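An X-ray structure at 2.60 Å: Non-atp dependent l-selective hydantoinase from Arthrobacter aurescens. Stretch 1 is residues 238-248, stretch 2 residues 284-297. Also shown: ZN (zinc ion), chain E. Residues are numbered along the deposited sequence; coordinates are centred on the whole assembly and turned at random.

Stretch 1, residues 238-248: LHVSNPDGVEL
Stretch 2 284-297: VAPPVRSAEMNIRL

Each stretch runs from an extended loop into a helix, 243-248 in the first and 291-297 in the second, and both helices continue beyond it. Their axes approach to 9.8 Å, with N-to-C directions 35° apart. The CA atoms of Ser241 and Val288 lie 6.3 Å apart, those of Pro243 and Leu297 5.4 Å. The loops are mostly extended, but His239 has phi/psi 17/78, Ser241 turns at -89/-16, and a cis peptide bond precedes Pro286. Asn242 (-132/152, chi1 p) caps the first helix, its OD1 accepting from Gly245 N at 2.8 Å; Ser290 (-68/160, chi1 p) caps the second, its OG accepting from Met293 N at 3.2 Å.

The contact buries 626 Å², both sides summed. At its loop end His239, chi1 p, binds zinc through NE2 at 2.3 Å, as suits an imidazole nitrogen. Pro286 CD lies over its ring face, 3.5 Å from the centroid, in a CH-pi contact. Small Ser241, CB toward the partner, fits closely: CB is 3.4 Å from Pro287 O, and OG is 2.8 Å from Arg289 NH1, at the guanidinium edge. A water donates to Ser241 O (3.0 Å) and accepts from Arg289 N (2.8 Å), bridging the backbones.

Pro243, in the first turn of its helix, where a proline needs no amide donor, packs CD against Met293 CE at 3.4 Å and CG against Leu297 CD1 at 3.8 Å. Met293 (m, t, chi3 105°) brings its flexible end also to Asn242, CE to CB 3.5 Å. Leu297 CD1 reaches Val246 CG2 at 4.2 Å. Beside this apolar patch Arg296, chi1 m, lays a guanidinium face over Pro243 CB, 3.2 Å from NH2, leaving its edge for charge: NH2 donates to Asp244 OD1 (chi1 m) at 2.9 Å, a hydrogen-bonded salt bridge, and makes a long one to Glu247 OE1 at 3.7 Å.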

# COMPACT_ATOMS: atom_id res chain seq x y z
N LEU A 238 -9.28 9.98 19.65
CA LEU A 238 -9.64 11.35 20.01
C LEU A 238 -8.68 12.37 19.46
O LEU A 238 -7.53 12.06 19.14
CB LEU A 238 -9.70 11.48 21.52
CG LEU A 238 -10.71 10.60 22.25
CD1 LEU A 238 -10.47 10.69 23.74
CD2 LEU A 238 -12.11 11.04 21.91
N HIS A 239 -9.17 13.61 19.37
CA HIS A 239 -8.40 14.75 18.87
C HIS A 239 -7.14 14.44 18.07
O HIS A 239 -6.04 14.53 18.61
CB HIS A 239 -8.00 15.66 20.03
CG HIS A 239 -7.46 14.90 21.20
ND1 HIS A 239 -6.58 13.85 21.06
CD2 HIS A 239 -7.67 15.05 22.53
CE1 HIS A 239 -6.27 13.38 22.26
NE2 HIS A 239 -6.91 14.09 23.16
N VAL A 240 -7.32 14.07 16.80
CA VAL A 240 -6.20 13.80 15.91
C VAL A 240 -5.83 15.17 15.34
O VAL A 240 -6.65 15.83 14.70
CB VAL A 240 -6.62 12.85 14.79
CG1 VAL A 240 -5.52 12.74 13.74
CG2 VAL A 240 -6.92 11.50 15.39
N SER A 241 -4.58 15.58 15.56
CA SER A 241 -4.12 16.90 15.16
C SER A 241 -3.51 17.08 13.78
O SER A 241 -3.37 18.22 13.35
CB SER A 241 -3.06 17.38 16.14
OG SER A 241 -1.84 16.72 15.87
N ASN A 242 -3.14 16.00 13.11
CA ASN A 242 -2.48 16.13 11.82
C ASN A 242 -3.03 15.25 10.70
O ASN A 242 -3.53 14.16 10.93
CB ASN A 242 -1.00 15.86 12.01
CG ASN A 242 -0.70 14.39 12.20
OD1 ASN A 242 -0.60 13.63 11.24
ND2 ASN A 242 -0.57 13.97 13.46
N PRO A 243 -2.88 15.71 9.44
CA PRO A 243 -3.35 15.02 8.24
C PRO A 243 -2.91 13.58 8.10
O PRO A 243 -3.70 12.71 7.72
CB PRO A 243 -2.80 15.88 7.10
CG PRO A 243 -2.49 17.20 7.74
CD PRO A 243 -1.98 16.81 9.08
N ASP A 244 -1.63 13.32 8.38
CA ASP A 244 -1.12 11.96 8.25
C ASP A 244 -1.78 10.97 9.19
O ASP A 244 -1.97 9.81 8.84
CB ASP A 244 0.40 11.94 8.44
CG ASP A 244 1.13 12.73 7.37
OD1 ASP A 244 0.73 12.65 6.19
OD2 ASP A 244 2.11 13.42 7.70
N GLY A 245 -2.13 11.42 10.39
CA GLY A 245 -2.78 10.54 11.34
C GLY A 245 -4.18 10.23 10.87
O GLY A 245 -4.67 9.10 11.01
N VAL A 246 -4.84 11.24 10.31
CA VAL A 246 -6.19 11.05 9.81
C VAL A 246 -6.12 9.96 8.75
O VAL A 246 -6.92 9.02 8.76
CB VAL A 246 -6.77 12.34 9.20
CG1 VAL A 246 -8.11 12.06 8.54
CG2 VAL A 246 -6.94 13.39 10.29
N GLU A 247 -5.16 10.08 7.84
CA GLU A 247 -5.03 9.10 6.78
C GLU A 247 -4.79 7.68 7.31
O GLU A 247 -5.44 6.73 6.84
CB GLU A 247 -3.93 9.53 5.80
CG GLU A 247 -4.46 9.76 4.38
CD GLU A 247 -4.05 11.11 3.80
OE1 GLU A 247 -2.83 11.39 3.72
OE2 GLU A 247 -4.96 11.90 3.41
N LEU A 248 -3.90 7.53 8.28
CA LEU A 248 -3.61 6.22 8.86
C LEU A 248 -4.88 5.54 9.34
O LEU A 248 -5.11 4.36 9.07
CB LEU A 248 -2.65 6.38 10.04
CG LEU A 248 -1.17 5.99 9.89
CD1 LEU A 248 -0.68 6.24 8.49
CD2 LEU A 248 -0.34 6.79 10.89
N VAL A 284 -2.53 22.88 23.91
CA VAL A 284 -3.43 21.76 24.09
C VAL A 284 -2.65 20.48 23.73
O VAL A 284 -1.54 20.56 23.20
CB VAL A 284 -4.67 22.00 23.21
CG1 VAL A 284 -4.39 21.59 21.80
CG2 VAL A 284 -5.89 21.31 23.79
N ALA A 285 -3.19 19.30 24.03
CA ALA A 285 -2.48 18.06 23.70
C ALA A 285 -3.40 17.07 23.04
O ALA A 285 -4.44 16.73 23.61
CB ALA A 285 -1.90 17.44 24.93
N PRO A 286 -3.04 16.59 21.84
CA PRO A 286 -1.83 16.89 21.06
C PRO A 286 -1.77 18.36 20.66
O PRO A 286 -2.79 19.03 20.58
CB PRO A 286 -1.97 16.01 19.83
CG PRO A 286 -2.92 14.98 20.23
CD PRO A 286 -3.91 15.70 21.08
N PRO A 287 -0.56 18.85 20.35
CA PRO A 287 -0.34 20.24 19.95
C PRO A 287 -1.05 20.61 18.65
O PRO A 287 -1.30 19.75 17.80
CB PRO A 287 1.17 20.31 19.78
CG PRO A 287 1.69 19.21 20.64
CD PRO A 287 0.71 18.11 20.39
N VAL A 288 -1.36 21.89 18.51
CA VAL A 288 -1.97 22.38 17.28
C VAL A 288 -0.81 22.31 16.30
O VAL A 288 0.33 22.58 16.66
CB VAL A 288 -2.43 23.82 17.43
CG1 VAL A 288 -2.82 24.39 16.08
CG2 VAL A 288 -3.61 23.87 18.36
N ARG A 289 -1.10 21.94 15.06
CA ARG A 289 -0.04 21.80 14.07
C ARG A 289 0.14 22.98 13.11
O ARG A 289 -0.48 24.03 13.25
CB ARG A 289 -0.27 20.51 13.30
CG ARG A 289 0.56 19.33 13.81
CD ARG A 289 0.24 18.86 15.22
NE ARG A 289 1.49 18.58 15.92
CZ ARG A 289 1.72 17.52 16.70
NH1 ARG A 289 0.79 16.61 16.92
NH2 ARG A 289 2.90 17.39 17.29
N SER A 290 1.01 22.78 12.12
CA SER A 290 1.33 23.83 11.14
C SER A 290 0.23 24.24 10.17
O SER A 290 -0.72 23.49 9.91
CB SER A 290 2.55 23.42 10.32
OG SER A 290 2.15 22.65 9.20
N ALA A 291 0.40 25.44 9.61
CA ALA A 291 -0.55 26.00 8.64
C ALA A 291 -0.69 25.08 7.43
O ALA A 291 -1.79 24.91 6.91
CB ALA A 291 -0.09 27.38 8.20
N GLU A 292 0.42 24.51 6.99
CA GLU A 292 0.40 23.61 5.85
C GLU A 292 -0.47 22.40 6.15
O GLU A 292 -1.27 22.00 5.30
CB GLU A 292 1.79 23.12 5.53
CG GLU A 292 2.77 24.23 5.31
CD GLU A 292 4.16 23.69 5.11
OE1 GLU A 292 4.36 22.89 4.16
OE2 GLU A 292 5.07 24.07 5.90
N MET A 293 -0.31 21.82 7.33
CA MET A 293 -1.10 20.65 7.69
C MET A 293 -2.55 21.04 7.85
O MET A 293 -3.46 20.26 7.54
CB MET A 293 -0.58 20.02 8.97
CG MET A 293 0.82 19.51 8.81
SD MET A 293 1.47 18.64 10.22
CE MET A 293 1.37 16.90 9.61
N ASN A 294 -2.76 22.27 8.31
CA ASN A 294 -4.11 22.78 8.50
C ASN A 294 -4.92 22.71 7.18
O ASN A 294 -6.09 22.32 7.19
CB ASN A 294 -4.07 24.21 9.01
CG ASN A 294 -5.44 24.74 9.33
OD1 ASN A 294 -5.93 24.57 10.44
ND2 ASN A 294 -6.08 25.36 8.34
N ILE A 295 -4.31 23.09 6.07
CA ILE A 295 -5.01 23.03 4.78
C ILE A 295 -5.50 21.61 4.51
O ILE A 295 -6.67 21.40 4.19
CB ILE A 295 -4.08 23.46 3.63
CG1 ILE A 295 -3.77 24.95 3.76
CG2 ILE A 295 -4.73 23.19 2.30
CD1 ILE A 295 -2.53 25.33 3.02
N ARG A 296 -4.60 20.64 4.63
CA ARG A 296 -4.92 19.23 4.42
C ARG A 296 -6.11 18.82 5.27
O ARG A 296 -7.06 18.21 4.79
CB ARG A 296 -3.73 18.36 4.78
CG ARG A 296 -2.62 18.33 3.76
CD ARG A 296 -2.76 17.09 2.89
NE ARG A 296 -2.43 15.84 3.58
CZ ARG A 296 -1.29 15.63 4.25
NH1 ARG A 296 -0.37 16.58 4.32
NH2 ARG A 296 -1.07 14.45 4.81
N LEU A 297 -6.03 19.14 6.56
CA LEU A 297 -7.08 18.81 7.50
C LEU A 297 -8.45 19.24 7.00
O LEU A 297 -9.41 18.46 7.03
CB LEU A 297 -6.80 19.49 8.84
CG LEU A 297 -6.58 18.64 10.08
CD1 LEU A 297 -5.73 17.43 9.79
CD2 LEU A 297 -5.92 19.52 11.14
ZN ZN E . -6.61 14.06 25.41
O HOH W 1 -3.60 21.06 14.28